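Local coordinates for protein toll (Drosophila melanogaster, PDB 4LXR), which is the receptor for the cleaved cytokine spaetzle C-106, signalling in embryonic dorsal-ventral patterning and in antifungal innate immunity, at residues K195-L209 with S219-L233. Residues are numbered along the deposited sequence; the frame is centred on the assembly and turned at random.
Sequences KLKQLNLWSNQLHNL and SVLGIDIHDNGIEQL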
ATOM      1  N   LYS A 195      17.381  14.686  41.639  1.00 30.22           N
ATOM      2  CA  LYS A 195      16.148  14.230  40.984  1.00 25.99           C
ATOM      3  C   LYS A 195      16.356  13.866  39.514  1.00 21.42           C
ATOM      4  O   LYS A 195      15.392  13.545  38.829  1.00 28.72           O
ATOM      5  CB  LYS A 195      15.031  15.298  41.072  1.00 23.82           C
ATOM      6  CG  LYS A 195      14.675  15.732  42.499  1.00 32.92           C
ATOM      7  CD  LYS A 195      13.893  17.050  42.524  1.00 29.66           C
ATOM      8  CE  LYS A 195      12.562  16.907  41.817  1.00 38.94           C
ATOM      9  NZ  LYS A 195      11.621  18.030  42.097  1.00 44.27           N
ATOM     10  N   LEU A 196      17.593  13.902  39.025  1.00 20.85           N
ATOM     11  CA  LEU A 196      17.826  13.666  37.597  1.00 23.04           C
ATOM     12  C   LEU A 196      17.329  12.288  37.112  1.00 25.79           C
ATOM     13  O   LEU A 196      17.742  11.262  37.646  1.00 20.04           O
ATOM     14  CB  LEU A 196      19.302  13.841  37.246  1.00 17.70           C
ATOM     15  CG  LEU A 196      19.618  13.774  35.747  1.00 22.03           C
ATOM     16  CD1 LEU A 196      18.931  14.901  34.950  1.00 16.19           C
ATOM     17  CD2 LEU A 196      21.117  13.818  35.559  1.00 26.70           C
ATOM     18  N   LYS A 197      16.441  12.270  36.114  1.00 19.36           N
ATOM     19  CA  LYS A 197      15.900  10.998  35.610  1.00 19.30           C
ATOM     20  C   LYS A 197      16.349  10.654  34.195  1.00 22.59           C
ATOM     21  O   LYS A 197      16.622   9.494  33.895  1.00 24.46           O
ATOM     22  CB  LYS A 197      14.366  10.977  35.693  1.00 24.14           C
ATOM     23  CG  LYS A 197      13.827  11.159  37.112  1.00 20.53           C
ATOM     24  CD  LYS A 197      12.296  11.307  37.112  1.00 26.22           C
ATOM     25  CE  LYS A 197      11.769  11.395  38.543  1.00 38.90           C
ATOM     26  NZ  LYS A 197      12.251  12.632  39.287  1.00 33.85           N
ATOM     27  N   GLN A 198      16.456  11.659  33.334  1.00 18.41           N
ATOM     28  CA  GLN A 198      16.793  11.409  31.930  1.00 20.03           C
ATOM     29  C   GLN A 198      18.106  12.075  31.531  1.00 21.63           C
ATOM     30  O   GLN A 198      18.275  13.297  31.660  1.00 21.48           O
ATOM     31  CB  GLN A 198      15.648  11.858  30.991  1.00 17.61           C
ATOM     32  CG  GLN A 198      15.860  11.476  29.524  1.00 22.55           C
ATOM     33  CD  GLN A 198      16.002   9.960  29.323  1.00 25.54           C
ATOM     34  OE1 GLN A 198      15.240   9.179  29.900  1.00 19.19           O
ATOM     35  NE2 GLN A 198      17.017   9.546  28.554  1.00 15.52           N
ATOM     36  N   LEU A 199      19.033  11.258  31.047  1.00 14.82           N
ATOM     37  CA  LEU A 199      20.346  11.723  30.663  1.00 14.72           C
ATOM     38  C   LEU A 199      20.565  11.425  29.188  1.00 20.00           C
ATOM     39  O   LEU A 199      20.925  10.304  28.827  1.00 17.83           O
ATOM     40  CB  LEU A 199      21.412  11.023  31.528  1.00 21.23           C
ATOM     41  CG  LEU A 199      22.866  11.485  31.338  1.00 23.56           C
ATOM     42  CD1 LEU A 199      22.956  13.001  31.408  1.00 17.73           C
ATOM     43  CD2 LEU A 199      23.792  10.847  32.396  1.00 25.36           C
ATOM     44  N   ASN A 200      20.322  12.414  28.329  1.00 20.11           N
ATOM     45  CA  ASN A 200      20.546  12.250  26.900  1.00 17.58           C
ATOM     46  C   ASN A 200      21.894  12.778  26.430  1.00 16.43           C
ATOM     47  O   ASN A 200      22.169  13.973  26.525  1.00 14.26           O
ATOM     48  CB  ASN A 200      19.415  12.914  26.080  1.00 18.01           C
ATOM     49  CG  ASN A 200      18.227  12.000  25.905  1.00 23.22           C
ATOM     50  OD1 ASN A 200      18.199  10.913  26.478  1.00 19.92           O
ATOM     51  ND2 ASN A 200      17.232  12.433  25.119  1.00 16.38           N
ATOM     52  N   LEU A 201      22.714  11.889  25.874  1.00 22.39           N
ATOM     53  CA  LEU A 201      24.082  12.240  25.499  1.00 22.86           C
ATOM     54  C   LEU A 201      24.399  11.725  24.117  1.00 26.02           C
ATOM     55  O   LEU A 201      25.569  11.551  23.782  1.00 23.83           O
ATOM     56  CB  LEU A 201      25.082  11.655  26.495  1.00 18.85           C
ATOM     57  CG  LEU A 201      24.967  12.210  27.922  1.00 22.37           C
ATOM     58  CD1 LEU A 201      25.702  11.336  28.955  1.00 15.62           C
ATOM     59  CD2 LEU A 201      25.505  13.636  27.957  1.00 23.33           C
ATOM     60  N   TRP A 202      23.361  11.501  23.306  1.00 15.24           N
ATOM     61  CA  TRP A 202      23.551  10.895  21.974  1.00 13.72           C
ATOM     62  C   TRP A 202      24.285  11.849  21.044  1.00 17.17           C
ATOM     63  O   TRP A 202      24.267  13.076  21.253  1.00 20.42           O
ATOM     64  CB  TRP A 202      22.198  10.462  21.361  1.00 13.30           C
ATOM     65  CG  TRP A 202      21.163  11.551  21.405  1.00 12.93           C
ATOM     66  CD1 TRP A 202      20.377  11.889  22.473  1.00 16.34           C
ATOM     67  CD2 TRP A 202      20.819  12.457  20.356  1.00 12.81           C
ATOM     68  NE1 TRP A 202      19.547  12.944  22.146  1.00 13.84           N
ATOM     69  CE2 TRP A 202      19.807  13.312  20.849  1.00 15.62           C
ATOM     70  CE3 TRP A 202      21.253  12.622  19.041  1.00 23.22           C
ATOM     71  CZ2 TRP A 202      19.247  14.327  20.078  1.00 18.75           C
ATOM     72  CZ3 TRP A 202      20.681  13.626  18.269  1.00 16.83           C
ATOM     73  CH2 TRP A 202      19.690  14.458  18.787  1.00 16.90           C
ATOM     74  N   SER A 203      24.942  11.279  20.038  1.00 14.25           N
ATOM     75  CA  SER A 203      25.661  12.047  19.013  1.00 16.07           C
ATOM     76  C   SER A 203      26.687  12.973  19.642  1.00 24.37           C
ATOM     77  O   SER A 203      26.740  14.163  19.331  1.00 26.32           O
ATOM     78  CB  SER A 203      24.701  12.846  18.128  1.00 17.25           C
ATOM     79  OG  SER A 203      23.944  11.995  17.290  1.00 30.78           O
ATOM     80  N   ASN A 204      27.474  12.413  20.550  1.00 17.22           N
ATOM     81  CA  ASN A 204      28.635  13.093  21.089  1.00 25.76           C
ATOM     82  C   ASN A 204      29.857  12.271  20.727  1.00 28.97           C
ATOM     83  O   ASN A 204      29.814  11.503  19.772  1.00 22.97           O
ATOM     84  CB  ASN A 204      28.482  13.290  22.598  1.00 15.73           C
ATOM     85  CG  ASN A 204      27.647  14.503  22.924  1.00 19.01           C
ATOM     86  OD1 ASN A 204      28.108  15.627  22.740  1.00 21.23           O
ATOM     87  ND2 ASN A 204      26.388  14.292  23.356  1.00 14.62           N
ATOM     88  N   GLN A 205      30.951  12.406  21.464  1.00 23.63           N
ATOM     89  CA  GLN A 205      32.118  11.589  21.143  1.00 19.53           C
ATOM     90  C   GLN A 205      32.706  11.034  22.429  1.00 27.51           C
ATOM     91  O   GLN A 205      33.897  11.185  22.713  1.00 32.33           O
ATOM     92  CB  GLN A 205      33.138  12.338  20.244  1.00 20.04           C
ATOM     93  CG  GLN A 205      33.574  13.729  20.753  1.00 26.59           C
ATOM     94  CD  GLN A 205      34.502  14.475  19.778  1.00 29.04           C
ATOM     95  OE1 GLN A 205      34.050  15.268  18.958  1.00 32.92           O
ATOM     96  NE2 GLN A 205      35.795  14.221  19.875  1.00 27.75           N
ATOM     97  N   LEU A 206      31.831  10.393  23.205  1.00 29.92           N
ATOM     98  CA  LEU A 206      32.178   9.842  24.514  1.00 25.50           C
ATOM     99  C   LEU A 206      32.821   8.460  24.382  1.00 24.66           C
ATOM    100  O   LEU A 206      32.174   7.433  24.585  1.00 26.07           O
ATOM    101  CB  LEU A 206      30.923   9.767  25.396  1.00 21.87           C
ATOM    102  CG  LEU A 206      30.271  11.111  25.742  1.00 24.60           C
ATOM    103  CD1 LEU A 206      28.838  10.875  26.222  1.00 19.75           C
ATOM    104  CD2 LEU A 206      31.092  11.884  26.806  1.00 19.81           C
ATOM    105  N   HIS A 207      34.105   8.461  24.046  1.00 26.27           N
ATOM    106  CA  HIS A 207      34.867   7.252  23.772  1.00 36.39           C
ATOM    107  C   HIS A 207      35.603   6.708  24.995  1.00 44.01           C
ATOM    108  O   HIS A 207      36.474   5.860  24.858  1.00 51.74           O
ATOM    109  CB  HIS A 207      35.910   7.554  22.688  1.00 26.84           C
ATOM    110  CG  HIS A 207      35.326   8.128  21.439  1.00 32.43           C
ATOM    111  ND1 HIS A 207      36.083   8.792  20.498  1.00 28.88           N
ATOM    112  CD2 HIS A 207      34.055   8.121  20.968  1.00 29.09           C
ATOM    113  CE1 HIS A 207      35.304   9.168  19.500  1.00 34.93           C
ATOM    114  NE2 HIS A 207      34.068   8.780  19.763  1.00 36.06           N
ATOM    115  N   ASN A 208      35.287   7.205  26.185  1.00 50.39           N
ATOM    116  CA  ASN A 208      36.037   6.798  27.373  1.00 48.54           C
ATOM    117  C   ASN A 208      35.176   6.696  28.630  1.00 38.41           C
ATOM    118  O   ASN A 208      35.623   7.030  29.712  1.00 39.06           O
ATOM    119  CB  ASN A 208      37.212   7.753  27.619  1.00 57.75           C
ATOM    120  CG  ASN A 208      38.275   7.676  26.522  1.00 71.06           C
ATOM    121  OD1 ASN A 208      38.428   8.604  25.721  1.00 67.02           O
ATOM    122  ND2 ASN A 208      39.016   6.568  26.486  1.00 75.05           N
ATOM    123  N   LEU A 209      33.939   6.246  28.480  1.00 35.12           N
ATOM    124  CA  LEU A 209      33.040   6.121  29.613  1.00 28.84           C
ATOM    125  C   LEU A 209      33.523   5.001  30.524  1.00 34.35           C
ATOM    126  O   LEU A 209      33.884   3.920  30.055  1.00 31.06           O
ATOM    127  CB  LEU A 209      31.605   5.843  29.140  1.00 26.25           C
ATOM    128  CG  LEU A 209      30.877   6.968  28.423  1.00 22.76           C
ATOM    129  CD1 LEU A 209      29.524   6.452  27.940  1.00 20.94           C
ATOM    130  CD2 LEU A 209      30.706   8.215  29.320  1.00 19.21           C
ATOM    131  N   SER A 219      19.519   8.128  40.833  1.00 27.06           N
ATOM    132  CA  SER A 219      18.185   8.560  40.477  1.00 27.78           C
ATOM    133  C   SER A 219      17.907   8.304  38.993  1.00 27.68           C
ATOM    134  O   SER A 219      16.749   8.316  38.558  1.00 29.29           O
ATOM    135  CB  SER A 219      18.038  10.047  40.782  1.00 29.16           C
ATOM    136  OG  SER A 219      18.878  10.816  39.931  1.00 25.60           O
ATOM    137  N   VAL A 220      18.963   8.070  38.221  1.00 24.57           N
ATOM    138  CA  VAL A 220      18.857   8.088  36.757  1.00 20.88           C
ATOM    139  C   VAL A 220      18.051   6.902  36.209  1.00 23.89           C
ATOM    140  O   VAL A 220      18.358   5.751  36.493  1.00 26.97           O
ATOM    141  CB  VAL A 220      20.246   8.199  36.066  1.00 18.43           C
ATOM    142  CG1 VAL A 220      20.142   7.962  34.525  1.00 17.52           C
ATOM    143  CG2 VAL A 220      20.878   9.553  36.349  1.00 21.51           C
ATOM    144  N   LEU A 221      17.026   7.201  35.417  1.00 21.35           N
ATOM    145  CA  LEU A 221      16.134   6.175  34.892  1.00 24.90           C
ATOM    146  C   LEU A 221      16.437   5.894  33.431  1.00 25.97           C
ATOM    147  O   LEU A 221      16.193   4.794  32.931  1.00 24.15           O
ATOM    148  CB  LEU A 221      14.667   6.601  35.063  1.00 23.37           C
ATOM    149  CG  LEU A 221      14.252   6.898  36.515  1.00 29.74           C
ATOM    150  CD1 LEU A 221      12.798   7.315  36.561  1.00 30.98           C
ATOM    151  CD2 LEU A 221      14.484   5.694  37.402  1.00 24.75           C
ATOM    152  N   GLY A 222      16.968   6.897  32.743  1.00 20.38           N
ATOM    153  CA  GLY A 222      17.268   6.757  31.328  1.00 20.37           C
ATOM    154  C   GLY A 222      18.624   7.312  30.944  1.00 21.32           C
ATOM    155  O   GLY A 222      18.970   8.454  31.287  1.00 21.17           O
ATOM    156  N   ILE A 223      19.409   6.503  30.245  1.00 20.83           N
ATOM    157  CA  ILE A 223      20.645   6.995  29.654  1.00 18.53           C
ATOM    158  C   ILE A 223      20.738   6.634  28.167  1.00 23.43           C
ATOM    159  O   ILE A 223      20.562   5.469  27.765  1.00 18.16           O
ATOM    160  CB  ILE A 223      21.907   6.522  30.398  1.00 21.85           C
ATOM    161  CG1 ILE A 223      23.146   7.085  29.697  1.00 27.43           C
ATOM    162  CG2 ILE A 223      21.995   4.988  30.484  1.00 16.75           C
ATOM    163  CD1 ILE A 223      24.420   6.703  30.374  1.00 39.88           C
ATOM    164  N   ASP A 224      21.005   7.639  27.348  1.00 20.52           N
ATOM    165  CA  ASP A 224      21.026   7.422  25.917  1.00 20.01           C
ATOM    166  C   ASP A 224      22.339   7.910  25.368  1.00 19.12           C
ATOM    167  O   ASP A 224      22.592   9.093  25.359  1.00 19.90           O
ATOM    168  CB  ASP A 224      19.852   8.141  25.254  1.00 18.64           C
ATOM    169  CG  ASP A 224      19.741   7.844  23.763  1.00 21.09           C
ATOM    170  OD1 ASP A 224      20.758   7.483  23.129  1.00 18.21           O
ATOM    171  OD2 ASP A 224      18.627   7.987  23.217  1.00 24.61           O
ATOM    172  N   ILE A 225      23.155   6.972  24.898  1.00 14.64           N
ATOM    173  CA  ILE A 225      24.463   7.277  24.378  1.00 21.72           C
ATOM    174  C   ILE A 225      24.626   6.746  22.962  1.00 24.74           C
ATOM    175  O   ILE A 225      25.734   6.408  22.549  1.00 22.05           O
ATOM    176  CB  ILE A 225      25.608   6.729  25.291  1.00 27.20           C
ATOM    177  CG1 ILE A 225      25.414   5.243  25.605  1.00 25.85           C
ATOM    178  CG2 ILE A 225      25.674   7.530  26.590  1.00 19.80           C
ATOM    179  CD1 ILE A 225      26.552   4.632  26.460  1.00 22.11           C
ATOM    180  N   HIS A 226      23.521   6.685  22.220  1.00 24.83           N
ATOM    181  CA  HIS A 226      23.593   6.282  20.825  1.00 20.89           C
ATOM    182  C   HIS A 226      24.455   7.222  19.989  1.00 21.07           C
ATOM    183  O   HIS A 226      24.593   8.395  20.320  1.00 21.14           O
ATOM    184  CB  HIS A 226      22.203   5.996  20.215  1.00 18.39           C
ATOM    185  CG  HIS A 226      21.425   7.204  19.762  1.00 14.26           C
ATOM    186  ND1 HIS A 226      20.432   7.781  20.525  1.00 15.04           N
ATOM    187  CD2 HIS A 226      21.407   7.860  18.575  1.00 17.57           C
ATOM    188  CE1 HIS A 226      19.882   8.783  19.856  1.00 12.84           C
ATOM    189  NE2 HIS A 226      20.453   8.850  18.667  1.00 12.99           N
ATOM    190  N   ASP A 227      25.086   6.668  18.951  1.00 20.39           N
ATOM    191  CA  ASP A 227      25.948   7.413  18.030  1.00 19.29           C
ATOM    192  C   ASP A 227      27.054   8.220  18.743  1.00 27.21           C
ATOM    193  O   ASP A 227      27.137   9.443  18.602  1.00 24.24           O
ATOM    194  CB  ASP A 227      25.110   8.336  17.126  1.00 21.36           C
ATOM    195  CG  ASP A 227      25.965   9.116  16.148  1.00 22.17           C
ATOM    196  OD1 ASP A 227      26.959   8.549  15.639  1.00 31.55           O
ATOM    197  OD2 ASP A 227      25.661  10.304  15.916  1.00 24.48           O
ATOM    198  N   ASN A 228      27.896   7.527  19.505  1.00 18.57           N
ATOM    199  CA  ASN A 228      29.020   8.158  20.161  1.00 22.41           C
ATOM    200  C   ASN A 228      30.338   7.576  19.699  1.00 30.15           C
ATOM    201  O   ASN A 228      31.342   7.762  20.363  1.00 33.32           O
ATOM    202  CB  ASN A 228      28.920   8.014  21.686  1.00 20.46           C
ATOM    203  CG  ASN A 228      28.273   9.214  22.328  1.00 22.54           C
ATOM    204  OD1 ASN A 228      28.942  10.201  22.606  1.00 22.55           O
ATOM    205  ND2 ASN A 228      26.962   9.147  22.542  1.00 22.90           N
ATOM    206  N   GLY A 229      30.321   6.850  18.580  1.00 24.29           N
ATOM    207  CA  GLY A 229      31.521   6.216  18.056  1.00 29.16           C
ATOM    208  C   GLY A 229      32.173   5.276  19.062  1.00 29.49           C
ATOM    209  O   GLY A 229      33.381   5.091  19.032  1.00 36.16           O
ATOM    210  N   ILE A 230      31.375   4.684  19.953  1.00 28.65           N
ATOM    211  CA  ILE A 230      31.900   3.796  20.999  1.00 37.36           C
ATOM    212  C   ILE A 230      32.271   2.420  20.442  1.00 33.66           C
ATOM    213  O   ILE A 230      31.448   1.762  19.791  1.00 32.49           O
ATOM    214  CB  ILE A 230      30.883   3.627  22.164  1.00 31.32           C
ATOM    215  CG1 ILE A 230      30.579   4.976  22.819  1.00 27.96           C
ATOM    216  CG2 ILE A 230      31.418   2.650  23.221  1.00 27.63           C
ATOM    217  CD1 ILE A 230      29.605   4.860  23.998  1.00 24.13           C
ATOM    218  N   GLU A 231      33.505   1.989  20.691  1.00 33.05           N
ATOM    219  CA  GLU A 231      33.994   0.704  20.175  1.00 29.81           C
ATOM    220  C   GLU A 231      33.886  -0.411  21.207  1.00 35.33           C
ATOM    221  O   GLU A 231      33.586  -1.552  20.866  1.00 36.99           O
ATOM    222  CB  GLU A 231      35.451   0.822  19.707  1.00 29.98           C
ATOM    223  CG  GLU A 231      35.619   1.598  18.431  1.00 41.15           C
ATOM    224  CD  GLU A 231      37.065   1.885  18.109  1.00 51.93           C
ATOM    225  OE1 GLU A 231      37.951   1.241  18.705  1.00 57.08           O
ATOM    226  OE2 GLU A 231      37.315   2.766  17.262  1.00 60.74           O
ATOM    227  N   GLN A 232      34.152  -0.066  22.464  1.00 30.72           N
ATOM    228  CA  GLN A 232      34.142  -1.010  23.574  1.00 37.17           C
ATOM    229  C   GLN A 232      33.571  -0.309  24.802  1.00 32.12           C
ATOM    230  O   GLN A 232      33.696   0.903  24.941  1.00 33.94           O
ATOM    231  CB  GLN A 232      35.572  -1.504  23.897  1.00 35.26           C
ATOM    232  CG  GLN A 232      36.105  -2.543  22.935  1.00 48.05           C
ATOM    233  CD  GLN A 232      37.404  -3.196  23.405  1.00 62.89           C
ATOM    234  OE1 GLN A 232      38.168  -2.611  24.178  1.00 70.13           O
ATOM    235  NE2 GLN A 232      37.658  -4.417  22.934  1.00 57.53           N
ATOM    236  N   LEU A 233      32.951  -1.075  25.688  1.00 29.98           N
ATOM    237  CA  LEU A 233      32.549  -0.565  26.994  1.00 32.09           C
ATOM    238  C   LEU A 233      33.119  -1.482  28.058  1.00 31.35           C
ATOM    239  O   LEU A 233      33.085  -2.705  27.897  1.00 30.29           O
ATOM    240  CB  LEU A 233      31.018  -0.507  27.118  1.00 27.17           C
ATOM    241  CG  LEU A 233      30.288   0.697  26.522  1.00 26.36           C
ATOM    242  CD1 LEU A 233      28.805   0.534  26.718  1.00 24.35           C
ATOM    243  CD2 LEU A 233      30.748   2.009  27.137  1.00 28.45           C
TER
HETATM  244  O   HOH W   1      34.653   3.831  25.251  1.00 32.49           O
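Trp202 and His226 both turn CG between their own backbone N and carbonyl carbon (chi1 50° and 81°), which sets the two rings side by side, pointing the same way. Their planes are almost parallel but slid apart, and the closest packing is a CH-pi contact: Trp202 CB sits over one face of the imidazole, 3.4 Å from the ring centroid of His226. The pair illustrates how consecutive leucine-rich repeats, here LRR 3 and LRR 4 of the Toll ectodomain, repeat one coil and stack equivalent positions. The parallel strands 198-200 and 222-224 run alongside each other with their axes 4.8 Å apart, joined by bonds such as Leu199 N to Gly222 O. On one face, Leu199 and Ile223 turn into the solenoid core; on the other, Gln198, Asn200 and Asp224 bind Gln62 of spaetzle C-106. Asp224 also holds the imidazole: its OD1 accepts His226 ND1 at 2.6 Å and, in an Asx turn, His226 N. Past the strands, Ser203 OG gives a hydrogen bond to the anti lone pair of Asp227 OD2.

The turn that follows is pinned by the asparagine of each repeat. Asn228 ND2 and Asn204 ND2 reach Leu201 O from opposite faces of its carbonyl plane, so two amides grip one buried oxygen; Asn252 continues the series by binding Ile225 O. Deeper in the core, Leu209 CD1 meets Ile225 CD1 tip to tip at 3.8 Å. The other end of the Asn228 amide closes the link between coils, its OD1 accepting Leu206 N at 3.0 Å with an N-H...O angle of 168°.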